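Local coordinates for protein Cif-like 1 (Burkholderia cenocepacia, PDB 7JQY) that probably hydrolyses epoxides, as a Cif-like member of the alpha/beta hydrolase family that assembles into an octamer, at residues D164-H169 and K196-V201; G103-L108 and Y130-Q135; A189-F194 and V210-Y215. The protein carries 1 engineered substitution. All blocks are in the same frame, centred on the assembly; numbering follows the deposited sequence.

Overall arrangement
The three contacts illustrate how chemistry follows place in an alpha/beta hydrolase. Interactions 2 and 3 are buried, apolar meetings of helices: the first in the main domain, between two helices that flank the sheet, the second in the helical region between strands 140-146 and 250-255. Interaction 1, in that same region, is only partly buried and polar, relying on an arginine, a backbone carbonyl and a water. Interactions 1 and 3 share helix 187-198 and touch directly, H169 NE2 lying 3.5 Å from F194 CZ. Interaction 2 is on the opposite side of the chain's centre, its centre about 28 Å from that of interaction 1 and about 27 Å from that of interaction 3.

Interaction 1. Residues D164-H169 and K196-V201; sequences DPQIWH and KKRTHV
R198 turns its CG beside the backbone N, chi1 -66°, and then runs extended from CG to NE, a shape that carries the guanidinium from helix 187-198 across to the loop between helices 154-161 and 169-173, within the helical insertion that probably forms the cap of this alpha/beta hydrolase. W168 and H169 both place CG between backbone N and carbonyl carbon, which brings their rings round the arriving NH2. R198 NH2 donates to Q166 O at 3.0 Å, fairly straight at 158°. The Q166 oxygen lies close to the guanidinium plane, but the donor stands well above the carbonyl plane, away from the lone-pair directions. One water joins the other branch: it accepts from R198 NH1 at 2.6 Å and from W168 NE1 at 2.8 Å, and sits at the edge of both flat groups. H169 ND1 lies 3.5 Å from R198 NH2, with the imidazole nearly perpendicular to the guanidinium. H169 CB also packs over the centre of the W168 ring, and an Asx turn from D164 OD1 to Q166 N shapes the loop ahead of the accepting carbonyl. F194 supports the same guanidinium through its carbonyl, bound by NH1, and through a cation-pi contact. The positive charge is probably stabilised by the neutral dipoles of the Q166 and F194 carbonyls and a water, with no carboxylate of the two segments pairing with it.

Interaction 2. Residues G103-L108 and Y130-Q135; sequences GDIRAL and YAYAAQ
The ring of Y132 meets I105 at its edge, where CG2 lies in the ring plane, 3.8 Å from Y132 CE2, while R106 CB approaches the same ring obliquely and the R106 guanidinium plane stands almost perpendicular to it. The setting is the main domain of the alpha/beta hydrolase fold: helix 98-111 leads into strand 117-122, and helix 124-135 follows that strand after a turn that fits the nucleophile elbow of the family, so the contact joins the helices before and after one central strand. Y132 has CG anti to its own N, chi1 -161°, which sends the ring out to the neighbouring helix. Its hydroxyl ends against the R106 backbone, with Y132 OH 3.4 Å from R106 CA, and R106 CG is 3.6 Å from Y132 OH. The two segments meet through van der Waals contact, the Y132 ring reaching across to the I105 and R106 turn of the other helix. I105 begins toward the tyrosine, but only its CB and CG2 branch touches the ring; the end of the chain leads elsewhere, and the residue also packs on L38 of strand 37-43. R106 offers Y132 its aliphatic stem, while its charged end is taken up by a salt bridge to E139 and a cation-pi contact with W136. One turn of the Y132 helix holds A131 O twice, from Q135 N (3.1 Å) and Q135 NE2 (2.9 Å), on opposite faces of its plane; Q135 NE2 also bonds weakly to A99 O of helix 98-111.

Interaction 3. Residues A189-F194 and V210-Y215; sequences AYILDF and VYADAY
Helices 189-194 and 210-215 run roughly antiparallel, at 141° between their directions and with axes 9.0 Å apart at closest, and they come nearest where the CA atoms of I191 and A212 lie 5.8 Å from each other. I191 carries the contact with two branches. Its CG2, anti to the backbone N, rests against the methyl of A212, I191 CG2 to A212 CB being 3.9 Å. The other branch, CG1 and CD1, starts beside the backbone N at chi1 -80° and reaches further along the facing helix, where I191 CD1 lies 3.8 Å from A212 CA and 3.6 Å from Y215 CB. One isoleucine thus spans two positions three residues apart, on the same side of the opposing helix. The close approach of the CA atoms is consistent with the small side chain of A212. L192 adds a looser touch, its CD1 4.4 Å from A212 CB. Both helices belong to the helical insertion between strands 140-146 and 250-255, the cap of many alpha/beta hydrolases. Y215 meets I191 through its CB, at the root of the ring, and the two side chains cross at about a right angle; the Y211 carbonyl oxygen sits in plane at the edge of the Y215 ring. Farther out, the Y215 hydroxyl is hydrogen-bonded to Q59 O, and its ring packs edge-to-face with W57. A salt bridge from D213 to R188 ties the same two helices again, and on helix 187-198 A189, Y190 and D193 pack against M181, L182 and I178 of a third subunit.

Interaction 1. Residues D164-H169 and K196-V201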
loop_
_atom_site.group_PDB
_atom_site.type_symbol
_atom_site.label_atom_id
_atom_site.label_comp_id
_atom_site.label_asym_id
_atom_site.label_seq_id
_atom_site.Cartn_x
_atom_site.Cartn_y
_atom_site.Cartn_z
ATOM N N ASP B 164 5.999 -10.435 -34.009
ATOM C CA ASP B 164 4.746 -11.137 -33.773
ATOM C C ASP B 164 4.125 -10.656 -32.454
ATOM O O ASP B 164 4.789 -10.696 -31.415
ATOM C CB ASP B 164 5.029 -12.642 -33.722
ATOM C CG ASP B 164 3.771 -13.500 -33.592
ATOM O OD1 ASP B 164 2.780 -13.078 -32.960
ATOM O OD2 ASP B 164 3.793 -14.639 -34.108
ATOM N N PRO B 165 2.856 -10.220 -32.471
ATOM C CA PRO B 165 2.254 -9.694 -31.231
ATOM C C PRO B 165 2.229 -10.681 -30.073
ATOM O O PRO B 165 2.189 -10.243 -28.916
ATOM C CB PRO B 165 0.829 -9.311 -31.668
ATOM C CG PRO B 165 0.904 -9.157 -33.170
ATOM C CD PRO B 165 1.927 -10.165 -33.613
ATOM N N GLN B 166 2.297 -11.986 -30.330
ATOM C CA GLN B 166 2.184 -12.971 -29.261
ATOM C C GLN B 166 3.482 -13.176 -28.489
ATOM O O GLN B 166 3.479 -13.927 -27.509
ATOM C CB GLN B 166 1.735 -14.318 -29.836
ATOM C CG GLN B 166 0.463 -14.247 -30.658
ATOM C CD GLN B 166 -0.786 -14.261 -29.801
ATOM O OE1 GLN B 166 -1.131 -15.282 -29.211
ATOM N NE2 GLN B 166 -1.474 -13.122 -29.729
ATOM N N ILE B 167 4.577 -12.536 -28.898
ATOM C CA ILE B 167 5.823 -12.593 -28.146
ATOM C C ILE B 167 6.211 -11.191 -27.701
ATOM O O ILE B 167 7.390 -10.909 -27.467
ATOM C CB ILE B 167 6.947 -13.259 -28.969
ATOM C CG1 ILE B 167 7.219 -12.480 -30.255
ATOM C CG2 ILE B 167 6.578 -14.697 -29.309
ATOM C CD1 ILE B 167 8.512 -12.881 -30.941
ATOM N N TRP B 168 5.216 -10.316 -27.530
ATOM C CA TRP B 168 5.484 -8.974 -27.023
ATOM C C TRP B 168 6.257 -9.011 -25.710
ATOM O O TRP B 168 7.057 -8.111 -25.427
ATOM C CB TRP B 168 4.167 -8.219 -26.819
ATOM C CG TRP B 168 3.353 -8.722 -25.642
ATOM C CD1 TRP B 168 2.338 -9.637 -25.675
ATOM C CD2 TRP B 168 3.506 -8.347 -24.260
ATOM N NE1 TRP B 168 1.851 -9.856 -24.405
ATOM C CE2 TRP B 168 2.550 -9.079 -23.520
ATOM C CE3 TRP B 168 4.360 -7.471 -23.580
ATOM C CZ2 TRP B 168 2.420 -8.953 -22.139
ATOM C CZ3 TRP B 168 4.232 -7.352 -22.201
ATOM C CH2 TRP B 168 3.266 -8.088 -21.499
ATOM N N HIS B 169 6.035 -10.049 -24.903
ATOM C CA HIS B 169 6.569 -10.121 -23.553
ATOM C C HIS B 169 8.035 -10.527 -23.511
ATOM O O HIS B 169 8.648 -10.439 -22.443
ATOM C CB HIS B 169 5.715 -11.086 -22.722
ATOM C CG HIS B 169 5.696 -12.483 -23.253
ATOM N ND1 HIS B 169 5.090 -12.823 -24.444
ATOM C CD2 HIS B 169 6.209 -13.633 -22.749
ATOM C CE1 HIS B 169 5.239 -14.119 -24.657
ATOM N NE2 HIS B 169 5.915 -14.635 -23.641
ATOM N N LYS B 196 -5.447 -15.923 -20.301
ATOM C CA LYS B 196 -6.748 -15.886 -20.956
ATOM C C LYS B 196 -6.660 -15.333 -22.372
ATOM O O LYS B 196 -7.444 -15.734 -23.235
ATOM C CB LYS B 196 -7.730 -15.067 -20.122
ATOM C CG LYS B 196 -8.142 -15.748 -18.835
ATOM C CD LYS B 196 -9.202 -14.933 -18.154
ATOM C CE LYS B 196 -9.097 -14.960 -16.652
ATOM N NZ LYS B 196 -10.423 -14.602 -16.057
ATOM N N LYS B 197 -5.704 -14.442 -22.638
ATOM C CA LYS B 197 -5.541 -13.913 -23.985
ATOM C C LYS B 197 -5.108 -14.985 -24.979
ATOM O O LYS B 197 -5.340 -14.832 -26.181
ATOM C CB LYS B 197 -4.518 -12.772 -23.971
ATOM C CG LYS B 197 -5.148 -11.416 -23.797
ATOM C CD LYS B 197 -4.131 -10.320 -23.581
ATOM C CE LYS B 197 -4.825 -8.973 -23.700
ATOM N NZ LYS B 197 -4.979 -8.315 -22.375
ATOM N N ARG B 198 -4.517 -16.079 -24.505
ATOM C CA ARG B 198 -4.011 -17.130 -25.375
ATOM C C ARG B 198 -4.831 -18.411 -25.305
ATOM O O ARG B 198 -4.519 -19.371 -26.017
ATOM C CB ARG B 198 -2.550 -17.431 -25.024
ATOM C CG ARG B 198 -1.589 -16.280 -25.324
ATOM C CD ARG B 198 -0.248 -16.448 -24.556
ATOM N NE ARG B 198 0.743 -15.487 -25.030
ATOM C CZ ARG B 198 0.753 -14.200 -24.703
ATOM N NH1 ARG B 198 -0.169 -13.704 -23.876
ATOM N NH2 ARG B 198 1.682 -13.401 -25.212
ATOM N N THR B 199 -5.837 -18.479 -24.441
ATOM C CA THR B 199 -6.678 -19.662 -24.389
ATOM C C THR B 199 -7.847 -19.501 -25.355
ATOM O O THR B 199 -8.194 -18.391 -25.776
ATOM C CB THR B 199 -7.189 -19.922 -22.964
ATOM O OG1 THR B 199 -7.701 -21.257 -22.867
ATOM C CG2 THR B 199 -8.290 -18.944 -22.586
ATOM N N HIS B 200 -8.415 -20.625 -25.754
ATOM C CA HIS B 200 -9.688 -20.593 -26.471
ATOM C C HIS B 200 -10.783 -21.318 -25.717
ATOM O O HIS B 200 -11.939 -20.882 -25.746
ATOM C CB HIS B 200 -9.567 -21.182 -27.888
ATOM C CG HIS B 200 -10.818 -21.043 -28.693
ATOM N ND1 HIS B 200 -11.626 -22.115 -29.006
ATOM C CD2 HIS B 200 -11.421 -19.950 -29.218
ATOM C CE1 HIS B 200 -12.664 -21.691 -29.704
ATOM N NE2 HIS B 200 -12.563 -20.381 -29.846
ATOM N N VAL B 201 -10.448 -22.430 -25.070
ATOM C CA VAL B 201 -11.355 -23.082 -24.135
ATOM C C VAL B 201 -11.362 -22.281 -22.839
ATOM O O VAL B 201 -10.301 -21.937 -22.302
ATOM C CB VAL B 201 -10.920 -24.536 -23.889
ATOM C CG1 VAL B 201 -11.778 -25.193 -22.808
ATOM C CG2 VAL B 201 -10.985 -25.334 -25.201
HETATM O O HOH W 1 -0.452 -11.200 -23.410
#

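Interaction 2. Residues G103-L108 and Y130-Q135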
loop_
_atom_site.group_PDB
_atom_site.type_symbol
_atom_site.label_atom_id
_atom_site.label_comp_id
_atom_site.label_asym_id
_atom_site.label_seq_id
_atom_site.Cartn_x
_atom_site.Cartn_y
_atom_site.Cartn_z
ATOM N N GLY B 103 20.215 -30.905 -18.393
ATOM C CA GLY B 103 21.107 -31.677 -17.535
ATOM C C GLY B 103 20.527 -31.923 -16.154
ATOM O O GLY B 103 20.701 -33.002 -15.581
ATOM N N ASP B 104 19.821 -30.930 -15.607
ATOM C CA ASP B 104 19.115 -31.131 -14.345
ATOM C C ASP B 104 18.098 -32.256 -14.471
ATOM O O ASP B 104 18.014 -33.140 -13.609
ATOM C CB ASP B 104 18.412 -29.845 -13.918
ATOM C CG ASP B 104 19.370 -28.705 -13.683
ATOM O OD1 ASP B 104 18.954 -27.542 -13.895
ATOM O OD2 ASP B 104 20.522 -28.963 -13.267
ATOM N N ILE B 105 17.318 -32.245 -15.552
ATOM C CA ILE B 105 16.294 -33.268 -15.716
ATOM C C ILE B 105 16.936 -34.638 -15.854
ATOM O O ILE B 105 16.429 -35.638 -15.327
ATOM C CB ILE B 105 15.397 -32.940 -16.922
ATOM C CG1 ILE B 105 14.814 -31.539 -16.755
ATOM C CG2 ILE B 105 14.317 -33.997 -17.068
ATOM C CD1 ILE B 105 14.132 -31.343 -15.402
ATOM N N ARG B 106 18.075 -34.703 -16.540
ATOM C CA ARG B 106 18.762 -35.979 -16.699
ATOM C C ARG B 106 19.295 -36.500 -15.366
ATOM O O ARG B 106 19.191 -37.697 -15.078
ATOM C CB ARG B 106 19.886 -35.838 -17.719
ATOM C CG ARG B 106 20.621 -37.126 -17.987
ATOM C CD ARG B 106 21.531 -36.967 -19.173
ATOM N NE ARG B 106 22.234 -38.201 -19.486
ATOM C CZ ARG B 106 23.532 -38.382 -19.276
ATOM N NH1 ARG B 106 24.240 -37.438 -18.663
ATOM N NH2 ARG B 106 24.099 -39.537 -19.602
ATOM N N ALA B 107 19.870 -35.625 -14.543
ATOM C CA ALA B 107 20.401 -36.073 -13.256
ATOM C C ALA B 107 19.302 -36.637 -12.365
ATOM O O ALA B 107 19.510 -37.641 -11.677
ATOM C CB ALA B 107 21.120 -34.923 -12.553
ATOM N N LEU B 108 18.108 -36.039 -12.411
ATOM C CA LEU B 108 16.991 -36.526 -11.608
ATOM C C LEU B 108 16.477 -37.865 -12.124
ATOM O O LEU B 108 16.129 -38.747 -11.332
ATOM C CB LEU B 108 15.865 -35.485 -11.617
ATOM C CG LEU B 108 14.506 -35.784 -10.971
ATOM C CD1 LEU B 108 13.851 -34.482 -10.519
ATOM C CD2 LEU B 108 13.561 -36.549 -11.889
ATOM N N TYR B 130 13.847 -30.754 -25.909
ATOM C CA TYR B 130 14.623 -30.887 -27.136
ATOM C C TYR B 130 16.114 -30.961 -26.836
ATOM O O TYR B 130 16.825 -31.810 -27.386
ATOM C CB TYR B 130 14.333 -29.722 -28.088
ATOM C CG TYR B 130 15.318 -29.673 -29.235
ATOM C CD1 TYR B 130 15.282 -30.628 -30.245
ATOM C CD2 TYR B 130 16.303 -28.694 -29.294
ATOM C CE1 TYR B 130 16.190 -30.597 -31.294
ATOM C CE2 TYR B 130 17.214 -28.659 -30.328
ATOM C CZ TYR B 130 17.154 -29.612 -31.326
ATOM O OH TYR B 130 18.063 -29.578 -32.356
ATOM N N ALA B 131 16.601 -30.080 -25.956
ATOM C CA ALA B 131 18.012 -30.101 -25.577
ATOM C C ALA B 131 18.387 -31.411 -24.904
ATOM O O ALA B 131 19.525 -31.869 -25.034
ATOM C CB ALA B 131 18.333 -28.921 -24.661
ATOM N N TYR B 132 17.444 -32.031 -24.198
ATOM C CA TYR B 132 17.685 -33.359 -23.646
ATOM C C TYR B 132 17.914 -34.367 -24.765
ATOM O O TYR B 132 18.905 -35.106 -24.757
ATOM C CB TYR B 132 16.493 -33.775 -22.775
ATOM C CG TYR B 132 16.738 -34.903 -21.778
ATOM C CD1 TYR B 132 17.573 -35.981 -22.081
ATOM C CD2 TYR B 132 16.109 -34.896 -20.538
ATOM C CE1 TYR B 132 17.784 -37.008 -21.170
ATOM C CE2 TYR B 132 16.312 -35.915 -19.625
ATOM C CZ TYR B 132 17.149 -36.964 -19.944
ATOM O OH TYR B 132 17.334 -37.974 -19.028
ATOM N N ALA B 133 17.022 -34.381 -25.765
ATOM C CA ALA B 133 17.154 -35.331 -26.863
ATOM C C ALA B 133 18.378 -35.040 -27.717
ATOM O O ALA B 133 19.003 -35.971 -28.235
ATOM C CB ALA B 133 15.893 -35.319 -27.725
ATOM N N ALA B 134 18.753 -33.768 -27.857
ATOM C CA ALA B 134 19.904 -33.441 -28.692
ATOM C C ALA B 134 21.205 -33.873 -28.028
ATOM O O ALA B 134 22.131 -34.328 -28.710
ATOM C CB ALA B 134 19.933 -31.944 -28.995
ATOM N N GLN B 135 21.289 -33.749 -26.699
ATOM C CA GLN B 135 22.521 -34.075 -25.986
ATOM C C GLN B 135 22.660 -35.562 -25.675
ATOM O O GLN B 135 23.785 -36.071 -25.623
ATOM C CB GLN B 135 22.611 -33.264 -24.694
ATOM C CG GLN B 135 23.142 -31.857 -24.895
ATOM C CD GLN B 135 22.848 -30.956 -23.720
ATOM O OE1 GLN B 135 23.738 -30.271 -23.204
ATOM N NE2 GLN B 135 21.593 -30.945 -23.287
#

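Interaction 3. Residues A189-F194 and V210-Y215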
loop_
_atom_site.group_PDB
_atom_site.type_symbol
_atom_site.label_atom_id
_atom_site.label_comp_id
_atom_site.label_asym_id
_atom_site.label_seq_id
_atom_site.Cartn_x
_atom_site.Cartn_y
_atom_site.Cartn_z
ATOM N N ALA B 189 -2.861 -10.782 -11.513
ATOM C CA ALA B 189 -3.437 -10.000 -12.602
ATOM C C ALA B 189 -2.617 -10.144 -13.882
ATOM O O ALA B 189 -3.176 -10.179 -14.987
ATOM C CB ALA B 189 -3.557 -8.535 -12.188
ATOM N N TYR B 190 -1.292 -10.196 -13.758
ATOM C CA TYR B 190 -0.449 -10.328 -14.937
ATOM C C TYR B 190 -0.607 -11.699 -15.580
ATOM O O TYR B 190 -0.760 -11.803 -16.801
ATOM C CB TYR B 190 1.013 -10.070 -14.565
ATOM C CG TYR B 190 1.981 -10.112 -15.739
ATOM C CD1 TYR B 190 2.025 -9.073 -16.676
ATOM C CD2 TYR B 190 2.868 -11.172 -15.895
ATOM C CE1 TYR B 190 2.918 -9.097 -17.725
ATOM C CE2 TYR B 190 3.770 -11.211 -16.953
ATOM C CZ TYR B 190 3.790 -10.169 -17.865
ATOM O OH TYR B 190 4.680 -10.202 -18.920
ATOM N N ILE B 191 -0.606 -12.761 -14.772
ATOM C CA ILE B 191 -0.584 -14.116 -15.311
ATOM C C ILE B 191 -1.971 -14.558 -15.773
ATOM O O ILE B 191 -2.098 -15.287 -16.762
ATOM C CB ILE B 191 0.017 -15.072 -14.265
ATOM C CG1 ILE B 191 1.538 -14.957 -14.290
ATOM C CG2 ILE B 191 -0.411 -16.508 -14.496
ATOM C CD1 ILE B 191 2.208 -15.304 -12.936
ATOM N N LEU B 192 -3.030 -14.159 -15.061
ATOM C CA LEU B 192 -4.376 -14.487 -15.524
ATOM C C LEU B 192 -4.651 -13.853 -16.882
ATOM O O LEU B 192 -5.267 -14.474 -17.757
ATOM C CB LEU B 192 -5.423 -14.026 -14.507
ATOM C CG LEU B 192 -6.062 -15.067 -13.589
ATOM C CD1 LEU B 192 -5.040 -15.619 -12.590
ATOM C CD2 LEU B 192 -7.221 -14.436 -12.856
ATOM N N ASP B 193 -4.217 -12.605 -17.068
ATOM C CA ASP B 193 -4.417 -11.953 -18.353
ATOM C C ASP B 193 -3.582 -12.622 -19.431
ATOM O O ASP B 193 -4.084 -12.928 -20.521
ATOM C CB ASP B 193 -4.070 -10.471 -18.261
ATOM C CG ASP B 193 -4.536 -9.702 -19.485
ATOM O OD1 ASP B 193 -5.729 -9.326 -19.524
ATOM O OD2 ASP B 193 -3.718 -9.501 -20.408
ATOM N N PHE B 194 -2.304 -12.883 -19.130
ATOM C CA PHE B 194 -1.455 -13.584 -20.084
ATOM C C PHE B 194 -2.104 -14.894 -20.523
ATOM O O PHE B 194 -2.156 -15.207 -21.723
ATOM C CB PHE B 194 -0.085 -13.836 -19.456
ATOM C CG PHE B 194 0.935 -14.337 -20.415
ATOM C CD1 PHE B 194 0.998 -15.686 -20.731
ATOM C CD2 PHE B 194 1.832 -13.462 -21.009
ATOM C CE1 PHE B 194 1.938 -16.159 -21.637
ATOM C CE2 PHE B 194 2.774 -13.924 -21.916
ATOM C CZ PHE B 194 2.827 -15.271 -22.230
ATOM N N VAL B 210 -3.434 -21.035 -9.364
ATOM C CA VAL B 210 -2.425 -21.945 -8.837
ATOM C C VAL B 210 -1.063 -21.627 -9.440
ATOM O O VAL B 210 -0.050 -21.565 -8.726
ATOM C CB VAL B 210 -2.838 -23.398 -9.120
ATOM C CG1 VAL B 210 -1.722 -24.356 -8.730
ATOM C CG2 VAL B 210 -4.139 -23.721 -8.401
ATOM N N TYR B 211 -1.019 -21.398 -10.759
ATOM C CA TYR B 211 0.222 -20.962 -11.396
ATOM C C TYR B 211 0.649 -19.595 -10.876
ATOM O O TYR B 211 1.806 -19.397 -10.486
ATOM C CB TYR B 211 0.055 -20.896 -12.915
ATOM C CG TYR B 211 -0.507 -22.116 -13.598
ATOM C CD1 TYR B 211 -0.012 -23.394 -13.329
ATOM C CD2 TYR B 211 -1.503 -21.980 -14.561
ATOM C CE1 TYR B 211 -0.523 -24.506 -13.977
ATOM C CE2 TYR B 211 -2.018 -23.079 -15.217
ATOM C CZ TYR B 211 -1.524 -24.340 -14.934
ATOM O OH TYR B 211 -2.046 -25.429 -15.592
ATOM N N ALA B 212 -0.271 -18.628 -10.887
ATOM C CA ALA B 212 0.087 -17.266 -10.502
ATOM C C ALA B 212 0.636 -17.218 -9.077
ATOM O O ALA B 212 1.593 -16.482 -8.803
ATOM C CB ALA B 212 -1.120 -16.339 -10.664
ATOM N N ASP B 213 0.043 -17.987 -8.153
ATOM C CA ASP B 213 0.543 -17.995 -6.774
ATOM C C ASP B 213 1.939 -18.610 -6.674
ATOM O O ASP B 213 2.734 -18.207 -5.817
ATOM C CB ASP B 213 -0.450 -18.711 -5.849
ATOM C CG ASP B 213 -1.783 -17.958 -5.729
ATOM O OD1 ASP B 213 -1.920 -16.846 -6.316
ATOM O OD2 ASP B 213 -2.701 -18.482 -5.066
ATOM N N ALA B 214 2.262 -19.584 -7.519
ATOM C CA ALA B 214 3.622 -20.108 -7.507
ATOM C C ALA B 214 4.633 -19.034 -7.904
ATOM O O ALA B 214 5.706 -18.925 -7.298
ATOM C CB ALA B 214 3.724 -21.318 -8.428
ATOM N N TYR B 215 4.302 -18.219 -8.907
ATOM C CA TYR B 215 5.206 -17.188 -9.405
ATOM C C TYR B 215 5.265 -15.965 -8.503
ATOM O O TYR B 215 6.161 -15.133 -8.675
ATOM C CB TYR B 215 4.798 -16.801 -10.854
ATOM C CG TYR B 215 5.244 -17.892 -11.806
ATOM C CD1 TYR B 215 6.492 -17.836 -12.419
ATOM C CD2 TYR B 215 4.466 -19.024 -12.010
ATOM C CE1 TYR B 215 6.936 -18.861 -13.234
ATOM C CE2 TYR B 215 4.898 -20.051 -12.821
ATOM C CZ TYR B 215 6.133 -19.961 -13.435
ATOM O OH TYR B 215 6.575 -20.995 -14.243
#